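Local atomic coordinates of deoxyribodipyrimidine photo-lyase (Oryza sativa Japonica Group, PDB entry 3UMV), a protein that uses FAD and light of 300-600 nm to split cyclobutane pyrimidine dimers in UV-damaged DNA back into separate pyrimidines. Residues H169-V174 with R324-N329; M44-Q48 with D136-L140; Y199-F203 with S294-L300. All blocks are in the same frame, centred on the assembly; numbering follows the deposited sequence.

Contact 1. Residues H169-V174 with R324-N329. With FAD (flavin-adenine dinucleotide), chain I.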
loop_
_atom_site.group_PDB
_atom_site.type_symbol
_atom_site.label_atom_id
_atom_site.label_comp_id
_atom_site.label_asym_id
_atom_site.label_seq_id
_atom_site.Cartn_x
_atom_site.Cartn_y
_atom_site.Cartn_z
ATOM N N HIS A 169 1.534 2.278 -9.944
ATOM C CA HIS A 169 0.627 1.779 -8.904
ATOM C C HIS A 169 -0.828 2.199 -9.127
ATOM O O HIS A 169 -1.759 1.475 -8.775
ATOM C CB HIS A 169 1.080 2.274 -7.532
ATOM C CG HIS A 169 0.783 1.319 -6.419
ATOM N ND1 HIS A 169 1.543 0.189 -6.183
ATOM C CD2 HIS A 169 -0.174 1.337 -5.465
ATOM C CE1 HIS A 169 1.059 -0.452 -5.132
ATOM N NE2 HIS A 169 0.019 0.227 -4.677
ATOM N N ASN A 170 -1.031 3.373 -9.702
ATOM C CA ASN A 170 -2.371 3.899 -9.862
ATOM C C ASN A 170 -2.851 3.708 -11.305
ATOM O O ASN A 170 -2.045 3.748 -12.228
ATOM C CB ASN A 170 -2.397 5.383 -9.510
ATOM C CG ASN A 170 -2.112 5.638 -8.041
ATOM O OD1 ASN A 170 -2.810 5.114 -7.171
ATOM N ND2 ASN A 170 -1.056 6.405 -7.753
ATOM N N VAL A 171 -4.157 3.505 -11.487
ATOM C CA VAL A 171 -4.738 3.426 -12.826
ATOM C C VAL A 171 -4.572 4.760 -13.524
ATOM O O VAL A 171 -4.116 4.822 -14.667
ATOM C CB VAL A 171 -6.250 3.057 -12.800
ATOM C CG1 VAL A 171 -6.793 2.970 -14.216
ATOM C CG2 VAL A 171 -6.456 1.730 -12.073
ATOM N N VAL A 172 -4.969 5.830 -12.842
ATOM C CA VAL A 172 -4.784 7.166 -13.380
ATOM C C VAL A 172 -3.575 7.764 -12.668
ATOM O O VAL A 172 -3.537 7.810 -11.436
ATOM C CB VAL A 172 -6.034 8.050 -13.142
ATOM C CG1 VAL A 172 -5.845 9.430 -13.771
ATOM C CG2 VAL A 172 -7.301 7.389 -13.716
ATOM N N PRO A 173 -2.569 8.214 -13.427
ATOM C CA PRO A 173 -1.358 8.757 -12.795
ATOM C C PRO A 173 -1.684 9.809 -11.750
ATOM O O PRO A 173 -2.553 10.657 -11.985
ATOM C CB PRO A 173 -0.614 9.380 -13.975
ATOM C CG PRO A 173 -1.049 8.568 -15.151
ATOM C CD PRO A 173 -2.467 8.168 -14.898
ATOM N N VAL A 174 -1.010 9.741 -10.602
ATOM C CA VAL A 174 -1.322 10.618 -9.474
ATOM C C VAL A 174 -1.270 12.121 -9.825
ATOM O O VAL A 174 -2.106 12.902 -9.354
ATOM C CB VAL A 174 -0.400 10.326 -8.269
ATOM C CG1 VAL A 174 1.077 10.631 -8.629
ATOM C CG2 VAL A 174 -0.846 11.142 -7.062
ATOM N N ARG A 324 -8.783 4.033 -3.035
ATOM C CA ARG A 324 -7.359 3.755 -2.885
ATOM C C ARG A 324 -6.557 4.887 -3.523
ATOM O O ARG A 324 -5.621 5.413 -2.919
ATOM C CB ARG A 324 -6.972 2.421 -3.518
ATOM C CG ARG A 324 -5.465 2.140 -3.434
ATOM C CD ARG A 324 -5.120 0.840 -4.129
ATOM N NE ARG A 324 -5.712 0.849 -5.460
ATOM C CZ ARG A 324 -5.197 1.446 -6.528
ATOM N NH1 ARG A 324 -4.013 2.066 -6.471
ATOM N NH2 ARG A 324 -5.868 1.405 -7.676
ATOM N N GLU A 325 -6.938 5.271 -4.735
ATOM C CA GLU A 325 -6.206 6.327 -5.421
ATOM C C GLU A 325 -6.390 7.707 -4.796
ATOM O O GLU A 325 -5.505 8.563 -4.900
ATOM C CB GLU A 325 -6.451 6.270 -6.941
ATOM C CG GLU A 325 -5.844 4.992 -7.503
ATOM C CD GLU A 325 -5.950 4.799 -9.010
ATOM O OE1 GLU A 325 -6.088 5.784 -9.771
ATOM O OE2 GLU A 325 -5.847 3.621 -9.419
ATOM N N LEU A 326 -7.524 7.908 -4.125
ATOM C CA LEU A 326 -7.751 9.123 -3.357
ATOM C C LEU A 326 -6.744 9.222 -2.211
ATOM O O LEU A 326 -6.315 10.320 -1.861
ATOM C CB LEU A 326 -9.186 9.167 -2.817
ATOM C CG LEU A 326 -9.469 10.314 -1.831
ATOM C CD1 LEU A 326 -9.344 11.693 -2.471
ATOM C CD2 LEU A 326 -10.837 10.114 -1.234
ATOM N N ALA A 327 -6.354 8.082 -1.639
ATOM C CA ALA A 327 -5.344 8.108 -0.589
ATOM C C ALA A 327 -3.984 8.532 -1.128
ATOM O O ALA A 327 -3.273 9.268 -0.442
ATOM C CB ALA A 327 -5.241 6.759 0.149
ATOM N N ASP A 328 -3.603 8.049 -2.320
ATOM C CA ASP A 328 -2.361 8.528 -2.958
ATOM C C ASP A 328 -2.444 10.037 -3.231
ATOM O O ASP A 328 -1.494 10.790 -2.995
ATOM C CB ASP A 328 -2.021 7.758 -4.242
ATOM C CG ASP A 328 -0.972 6.662 -4.016
ATOM O OD1 ASP A 328 -0.143 6.385 -4.929
ATOM O OD2 ASP A 328 -0.972 6.083 -2.905
ATOM N N ASN A 329 -3.596 10.472 -3.739
ATOM C CA ASN A 329 -3.829 11.886 -3.992
ATOM C C ASN A 329 -3.525 12.696 -2.738
ATOM O O ASN A 329 -2.784 13.677 -2.784
ATOM C CB ASN A 329 -5.269 12.101 -4.439
ATOM C CG ASN A 329 -5.659 13.567 -4.471
ATOM O OD1 ASN A 329 -6.258 14.070 -3.528
ATOM N ND2 ASN A 329 -5.293 14.260 -5.537
HETATM P PA FAD I . -11.788 -4.907 -0.015
HETATM O O1A FAD I . -13.087 -4.458 0.583
HETATM O O2A FAD I . -11.867 -6.197 -0.784
HETATM O O5B FAD I . -11.225 -3.721 -0.930
HETATM C C5B FAD I . -10.467 -3.968 -2.094
HETATM C C4B FAD I . -9.369 -2.909 -2.235
HETATM O O4B FAD I . -9.902 -1.595 -2.289
HETATM C C3B FAD I . -8.440 -2.895 -1.037
HETATM O O3B FAD I . -7.440 -3.880 -1.146
HETATM C C2B FAD I . -7.865 -1.513 -1.130
HETATM O O2B FAD I . -6.903 -1.469 -2.167
HETATM C C1B FAD I . -9.054 -0.709 -1.591
HETATM N N9A FAD I . -9.762 -0.111 -0.447
HETATM C C8A FAD I . -10.833 -0.620 0.237
HETATM N N7A FAD I . -11.163 0.268 1.204
HETATM C C5A FAD I . -10.305 1.325 1.151
HETATM C C6A FAD I . -10.166 2.512 1.879
HETATM N N6A FAD I . -11.038 2.871 2.820
HETATM N N1A FAD I . -9.165 3.402 1.554
HETATM C C2A FAD I . -8.312 3.126 0.510
HETATM N N3A FAD I . -8.447 1.955 -0.203
HETATM C C4A FAD I . -9.433 1.084 0.107
HETATM N N1 FAD I . -5.828 0.009 3.789
HETATM C C2 FAD I . -4.582 -0.440 3.462
HETATM O O2 FAD I . -4.410 -0.865 2.319
HETATM N N3 FAD I . -3.552 -0.390 4.385
HETATM C C4 FAD I . -3.773 0.100 5.659
HETATM O O4 FAD I . -2.852 0.138 6.482
HETATM C C4X FAD I . -5.043 0.566 5.978
HETATM N N5 FAD I . -5.331 1.053 7.232
HETATM C C5X FAD I . -6.594 1.530 7.525
HETATM C C6 FAD I . -6.868 2.054 8.795
HETATM C C7 FAD I . -8.147 2.533 9.096
HETATM C C7M FAD I . -8.412 3.104 10.464
HETATM C C8 FAD I . -9.147 2.474 8.120
HETATM C C8M FAD I . -10.538 2.968 8.385
HETATM C C9 FAD I . -8.866 1.942 6.874
HETATM C C9A FAD I . -7.598 1.476 6.575
HETATM N N10 FAD I . -7.330 0.945 5.330
HETATM C C10 FAD I . -6.058 0.508 5.047
HETATM C "C1'" FAD I . -8.395 0.855 4.246
HETATM C "C2'" FAD I . -9.198 -0.484 4.248
HETATM O "O2'" FAD I . -9.690 -0.875 5.535
HETATM C "C3'" FAD I . -8.422 -1.679 3.663
HETATM O "O3'" FAD I . -7.885 -1.316 2.419
HETATM C "C4'" FAD I . -9.288 -2.926 3.467
HETATM O "O4'" FAD I . -9.842 -3.323 4.708
HETATM C "C5'" FAD I . -8.411 -4.024 2.868
HETATM O "O5'" FAD I . -8.987 -5.308 2.869
HETATM P P FAD I . -9.439 -5.963 1.475
HETATM O O1P FAD I . -8.314 -5.901 0.461
HETATM O O2P FAD I . -9.924 -7.368 1.722
HETATM O O3P FAD I . -10.671 -4.969 1.169
HETATM O O HOH W 1 -2.275 3.417 -4.758
HETATM O O HOH W 2 -5.171 8.363 -9.350
HETATM O O HOH W 3 -4.222 12.624 -7.507
#
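This is a buried, mainly polar contact between a loop and a helix. Loop 169-174 follows strand 162-166 of the N-terminal alpha/beta domain. Segment 324-329 is part of the long helix 310-333, which borders the FAD site. E325 is the main link. Its carboxylate accepts two successive backbone NH groups of the loop: V171 N to E325 OE2 at 2.7 Å and V172 N to E325 OE1 at 3.3 Å. One turn on, N170 ND2 donates to D328 OD1 at 3.0 Å, and N170 ND2 also bonds D167. D328 is further held by a salt bridge to R46. R324 NH2 pairs with E325 OE2 at 2.8 Å in a salt bridge within the helix, while R324 NH1 gives only a weak bond to H169 O at 3.3 Å. R324 NE bonds the backbone of L320. Three waters fill gaps along the seam. Water 1 joins N170 OD1 to R324 NH1, water 2 joins V172 O to E325 OE1, and water 3 joins V174 O to N329 ND2, which also bonds K180 O. V174 CG2 makes van der Waals contact with the helix backbone, 4.1 Å from D328 O. The backbone of R324 packs on the cofactor: R324 CA is 3.4 Å from FAD N3A. Buried carboxylates are thus balanced by backbone NH groups and arginines, and this polar network ties the alpha/beta domain to a wall of the FAD pocket.

Contact 2. Residues M44-Q48 with D136-L140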
loop_
_atom_site.group_PDB
_atom_site.type_symbol
_atom_site.label_atom_id
_atom_site.label_comp_id
_atom_site.label_asym_id
_atom_site.label_seq_id
_atom_site.Cartn_x
_atom_site.Cartn_y
_atom_site.Cartn_z
ATOM N N MET A 44 13.158 -0.889 -8.692
ATOM C CA MET A 44 11.886 -1.373 -8.176
ATOM C C MET A 44 11.774 -1.053 -6.693
ATOM O O MET A 44 12.678 -1.368 -5.928
ATOM C CB MET A 44 11.838 -2.887 -8.364
ATOM C CG MET A 44 10.558 -3.551 -7.859
ATOM S SD MET A 44 10.688 -5.342 -8.033
ATOM C CE MET A 44 10.280 -5.585 -9.761
ATOM N N LEU A 45 10.666 -0.447 -6.285
ATOM C CA LEU A 45 10.421 -0.219 -4.870
ATOM C C LEU A 45 8.991 -0.533 -4.486
ATOM O O LEU A 45 8.751 -1.474 -3.733
ATOM C CB LEU A 45 10.814 1.203 -4.454
ATOM C CG LEU A 45 10.891 1.429 -2.943
ATOM C CD1 LEU A 45 11.890 2.551 -2.672
ATOM C CD2 LEU A 45 9.512 1.749 -2.348
ATOM N N ARG A 46 8.039 0.237 -5.005
ATOM C CA ARG A 46 6.640 0.007 -4.639
ATOM C C ARG A 46 6.003 -1.162 -5.372
ATOM O O ARG A 46 5.119 -1.831 -4.828
ATOM C CB ARG A 46 5.797 1.261 -4.842
ATOM C CG ARG A 46 4.453 1.201 -4.112
ATOM C CD ARG A 46 3.655 2.439 -4.405
ATOM N NE ARG A 46 2.455 2.541 -3.587
ATOM C CZ ARG A 46 1.618 3.569 -3.676
ATOM N NH1 ARG A 46 1.883 4.553 -4.532
ATOM N NH2 ARG A 46 0.539 3.628 -2.911
ATOM N N ASP A 47 6.442 -1.425 -6.598
ATOM C CA ASP A 47 5.708 -2.388 -7.412
ATOM C C ASP A 47 6.511 -3.660 -7.651
ATOM O O ASP A 47 7.176 -3.824 -8.675
ATOM C CB ASP A 47 5.240 -1.709 -8.705
ATOM C CG ASP A 47 4.272 -0.560 -8.424
ATOM O OD1 ASP A 47 4.719 0.600 -8.446
ATOM O OD2 ASP A 47 3.078 -0.820 -8.119
ATOM N N GLN A 48 6.428 -4.556 -6.668
ATOM C CA GLN A 48 7.253 -5.748 -6.600
ATOM C C GLN A 48 6.660 -6.905 -7.399
ATOM O O GLN A 48 6.209 -7.919 -6.837
ATOM C CB GLN A 48 7.490 -6.113 -5.139
ATOM C CG GLN A 48 8.212 -4.995 -4.397
ATOM C CD GLN A 48 7.978 -5.013 -2.902
ATOM O OE1 GLN A 48 7.798 -6.074 -2.298
ATOM N NE2 GLN A 48 7.991 -3.834 -2.294
ATOM N N ASP A 136 9.759 3.746 -9.791
ATOM C CA ASP A 136 8.312 3.753 -9.626
ATOM C C ASP A 136 7.905 4.825 -8.605
ATOM O O ASP A 136 8.744 5.617 -8.156
ATOM C CB ASP A 136 7.712 2.341 -9.343
ATOM C CG ASP A 136 8.381 1.612 -8.154
ATOM O OD1 ASP A 136 8.534 0.364 -8.216
ATOM O OD2 ASP A 136 8.704 2.269 -7.140
ATOM N N PHE A 137 6.617 4.897 -8.290
ATOM C CA PHE A 137 6.092 6.017 -7.512
ATOM C C PHE A 137 5.410 5.649 -6.211
ATOM O O PHE A 137 4.561 4.756 -6.170
ATOM C CB PHE A 137 5.081 6.844 -8.324
ATOM C CG PHE A 137 4.305 7.813 -7.475
ATOM C CD1 PHE A 137 3.040 7.485 -7.012
ATOM C CD2 PHE A 137 4.870 9.019 -7.084
ATOM C CE1 PHE A 137 2.325 8.375 -6.195
ATOM C CE2 PHE A 137 4.176 9.908 -6.265
ATOM C CZ PHE A 137 2.894 9.574 -5.815
ATOM N N SER A 138 5.778 6.369 -5.156
ATOM C CA SER A 138 5.055 6.333 -3.881
ATOM C C SER A 138 5.055 7.730 -3.292
ATOM O O SER A 138 6.050 8.439 -3.392
ATOM C CB SER A 138 5.740 5.389 -2.890
ATOM O OG SER A 138 5.224 5.619 -1.584
ATOM N N PRO A 139 3.941 8.137 -2.662
ATOM C CA PRO A 139 3.899 9.471 -2.059
ATOM C C PRO A 139 4.455 9.502 -0.634
ATOM O O PRO A 139 4.514 10.571 -0.016
ATOM C CB PRO A 139 2.392 9.784 -2.025
ATOM C CG PRO A 139 1.740 8.439 -1.869
ATOM C CD PRO A 139 2.619 7.475 -2.650
ATOM N N LEU A 140 4.833 8.353 -0.091
ATOM C CA LEU A 140 5.264 8.335 1.309
ATOM C C LEU A 140 6.596 9.078 1.456
ATOM O O LEU A 140 7.503 8.918 0.631
ATOM C CB LEU A 140 5.406 6.906 1.809
ATOM C CG LEU A 140 4.075 6.139 1.840
ATOM C CD1 LEU A 140 4.293 4.834 2.576
ATOM C CD2 LEU A 140 2.950 6.974 2.507
HETATM O O HOH W 4 4.322 3.153 -8.660
#
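The carboxylate of D136 accepts three consecutive backbone NH groups. D136 OD1 takes L45 N at 3.0 Å and D47 N at 3.2 Å, and D136 OD2 takes R46 N at 3.0 Å. The Y42 hydroxyl also bonds D136 OD1. From the same segment, R46 NH1 donates to F137 O at 3.1 Å and forms a salt bridge with D328 of helix 310-333. D47 OD1 sits 3.8 Å from D136 OD1, a close approach of like charges. Water 4 bridges D47 OD1 and F137 N, while D47 OD2 is paired with H169 and R49. Both segments are loops that leave the C-terminal ends of neighbouring parallel strands, 40-44 and 132-135, in the sheet of the photolyase alpha/beta domain. Each leads toward a helix, as in a Rossmann-like fold. As modelled, S138 OG accepts from L140 N at 3.1 Å, which fits an ST turn before helix 141-157. The R46 side chain is fully extended and runs along the second loop. R46 CD lies 3.9 Å from S138 CB, and R46 NH1 lies 3.6 Å from P139 CD. F137 points its CA-to-CB bond away from segment 44-48, and its ring meets that of Y332.

Contact 3. Residues Y199-F203 with S294-L300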
loop_
_atom_site.group_PDB
_atom_site.type_symbol
_atom_site.label_atom_id
_atom_site.label_comp_id
_atom_site.label_asym_id
_atom_site.label_seq_id
_atom_site.Cartn_x
_atom_site.Cartn_y
_atom_site.Cartn_z
ATOM N N TYR A 199 -7.248 5.346 -19.329
ATOM C CA TYR A 199 -6.181 4.729 -18.525
ATOM C C TYR A 199 -6.427 3.285 -18.097
ATOM O O TYR A 199 -5.470 2.527 -17.862
ATOM C CB TYR A 199 -5.884 5.588 -17.291
ATOM C CG TYR A 199 -5.275 6.911 -17.667
ATOM C CD1 TYR A 199 -3.941 6.997 -18.008
ATOM C CD2 TYR A 199 -6.041 8.067 -17.702
ATOM C CE1 TYR A 199 -3.374 8.185 -18.367
ATOM C CE2 TYR A 199 -5.475 9.284 -18.060
ATOM C CZ TYR A 199 -4.132 9.329 -18.383
ATOM O OH TYR A 199 -3.540 10.512 -18.745
ATOM N N LEU A 200 -7.695 2.896 -17.997
ATOM C CA LEU A 200 -8.018 1.519 -17.648
ATOM C C LEU A 200 -7.986 0.636 -18.895
ATOM O O LEU A 200 -9.026 0.286 -19.455
ATOM C CB LEU A 200 -9.363 1.423 -16.934
ATOM C CG LEU A 200 -9.721 0.037 -16.409
ATOM C CD1 LEU A 200 -8.583 -0.549 -15.581
ATOM C CD2 LEU A 200 -10.997 0.121 -15.567
ATOM N N VAL A 201 -6.771 0.292 -19.303
ATOM C CA VAL A 201 -6.493 -0.399 -20.552
ATOM C C VAL A 201 -5.588 -1.591 -20.271
ATOM O O VAL A 201 -5.000 -1.701 -19.195
ATOM C CB VAL A 201 -5.795 0.543 -21.560
ATOM C CG1 VAL A 201 -6.631 1.779 -21.774
ATOM C CG2 VAL A 201 -4.411 0.937 -21.069
ATOM N N GLU A 202 -5.475 -2.493 -21.235
ATOM C CA GLU A 202 -4.654 -3.678 -21.044
ATOM C C GLU A 202 -3.174 -3.334 -21.050
ATOM O O GLU A 202 -2.769 -2.278 -21.548
ATOM C CB GLU A 202 -4.963 -4.733 -22.122
ATOM C CG GLU A 202 -5.924 -5.846 -21.642
ATOM C CD GLU A 202 -5.353 -6.692 -20.499
ATOM O OE1 GLU A 202 -6.105 -7.528 -19.935
ATOM O OE2 GLU A 202 -4.152 -6.527 -20.164
ATOM N N PHE A 203 -2.378 -4.247 -20.508
ATOM C CA PHE A 203 -0.923 -4.136 -20.503
ATOM C C PHE A 203 -0.321 -4.931 -21.661
ATOM O O PHE A 203 -0.687 -6.086 -21.876
ATOM C CB PHE A 203 -0.362 -4.749 -19.223
ATOM C CG PHE A 203 -0.608 -3.940 -17.975
ATOM C CD1 PHE A 203 -1.775 -4.097 -17.240
ATOM C CD2 PHE A 203 0.353 -3.045 -17.522
ATOM C CE1 PHE A 203 -1.984 -3.364 -16.072
ATOM C CE2 PHE A 203 0.152 -2.304 -16.370
ATOM C CZ PHE A 203 -1.017 -2.463 -15.634
ATOM N N SER A 294 -1.023 -5.776 -9.756
ATOM C CA SER A 294 -1.359 -4.438 -10.218
ATOM C C SER A 294 -2.822 -4.114 -9.883
ATOM O O SER A 294 -3.711 -4.933 -10.127
ATOM C CB SER A 294 -1.147 -4.399 -11.738
ATOM O OG SER A 294 -1.877 -3.342 -12.335
ATOM N N ALA A 295 -3.093 -2.934 -9.334
ATOM C CA ALA A 295 -4.486 -2.545 -9.088
ATOM C C ALA A 295 -5.245 -2.424 -10.411
ATOM O O ALA A 295 -6.437 -2.715 -10.466
ATOM C CB ALA A 295 -4.568 -1.243 -8.332
ATOM N N GLN A 296 -4.544 -1.970 -11.452
ATOM C CA GLN A 296 -5.094 -1.885 -12.806
ATOM C C GLN A 296 -5.476 -3.280 -13.316
ATOM O O GLN A 296 -6.562 -3.460 -13.875
ATOM C CB GLN A 296 -4.086 -1.193 -13.737
ATOM C CG GLN A 296 -4.557 -0.994 -15.168
ATOM C CD GLN A 296 -3.727 0.043 -15.909
ATOM O OE1 GLN A 296 -3.028 0.865 -15.299
ATOM N NE2 GLN A 296 -3.790 0.005 -17.226
ATOM N N ARG A 297 -4.605 -4.269 -13.101
ATOM C CA ARG A 297 -4.977 -5.661 -13.381
ATOM C C ARG A 297 -6.279 -6.070 -12.678
ATOM O O ARG A 297 -7.147 -6.708 -13.286
ATOM C CB ARG A 297 -3.857 -6.625 -12.964
ATOM C CG ARG A 297 -4.272 -8.096 -12.985
ATOM C CD ARG A 297 -4.814 -8.476 -14.356
ATOM N NE ARG A 297 -3.859 -8.173 -15.414
ATOM C CZ ARG A 297 -4.158 -8.079 -16.704
ATOM N NH1 ARG A 297 -3.202 -7.792 -17.575
ATOM N NH2 ARG A 297 -5.407 -8.264 -17.122
ATOM N N CYS A 298 -6.407 -5.730 -11.395
ATOM C CA CYS A 298 -7.601 -6.107 -10.636
ATOM C C CYS A 298 -8.840 -5.417 -11.219
ATOM O O CYS A 298 -9.913 -6.027 -11.333
ATOM C CB CYS A 298 -7.434 -5.731 -9.159
ATOM S SG CYS A 298 -6.175 -6.680 -8.295
ATOM N N ALA A 299 -8.687 -4.144 -11.574
ATOM C CA ALA A 299 -9.769 -3.378 -12.196
ATOM C C ALA A 299 -10.181 -3.945 -13.561
ATOM O O ALA A 299 -11.368 -4.055 -13.848
ATOM C CB ALA A 299 -9.362 -1.917 -12.341
ATOM N N LEU A 300 -9.204 -4.293 -14.393
ATOM C CA LEU A 300 -9.491 -4.873 -15.708
ATOM C C LEU A 300 -10.282 -6.168 -15.595
ATOM O O LEU A 300 -11.211 -6.415 -16.367
ATOM C CB LEU A 300 -8.195 -5.161 -16.465
ATOM C CG LEU A 300 -7.429 -3.947 -16.959
ATOM C CD1 LEU A 300 -5.995 -4.334 -17.293
ATOM C CD2 LEU A 300 -8.125 -3.300 -18.147
#
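Loop 199-203 curves around one side of the start of helix 295-305, and three of its side chains fit against the ridges of that helix. L200 is the first bump. Its CD1 settles beside A299, at 3.6 Å from A299 CB, where the small alanine offers a shallow hollow. L300 closes one side of this hollow, with L300 CD2 3.8 Å from L200 CD1. L200 is also the centre of an inverse gamma turn, which bends the chain just after helix 196-199. L300 also reaches the loop, its CD1 lying 3.4 Å from V201 O. F203 is the larger bump. Its ring spans from the N-cap S294 to L300 in the second turn: CZ is 3.5 Å from S294 OG, CE1 is 3.6 Å from Q296 CG, and CD1 is 4.2 Å from L300 CD1. W54 stacks on the F203 ring.

Q296 reaches out between the L200 and F203 contacts. Its NE2 donates to V201 O at 2.9 Å, and its OE1 bonds W54. On the more exposed side, E202 folds back over the helix in a two-pronged salt bridge with R297: NH2 to OE1 and NH1 to OE2, both 3.0 Å. E202 OE2 also accepts F203 N at 2.9 Å. R297 has further acidic partners in D52 and E301.

S294 is the N-cap of the helix, its OG accepting R297 N at 3.0 Å. The arrangement is a capped helix start covered by a loop that probably belongs to the link between the alpha/beta domain and the helical, FAD-binding part, as in other photolyases.

In the fold
Contact 2 comes first along the chain and closes before contact 1 opens. Contact 3 lies between the two segments of contact 1. Contact 2 joins two loops at the C-terminal ends of adjacent inner strands, 40-44 and 132-135. Contacts 1 and 3 bring chain from the alpha/beta side onto helices 310-333 and 295-305, consecutive in sequence. The centres of contacts 1 and 2 are about 12 Å apart, and the H169-D47 and D328-R46 pairs connect them directly. The centres of contacts 1 and 3 are about 13 Å apart; R324 touches A295 and V171 touches Y199. Contacts 2 and 3, with centres about 17 Å apart, do not touch. Contact 1 is therefore the middle link between sheet and FAD-binding helices.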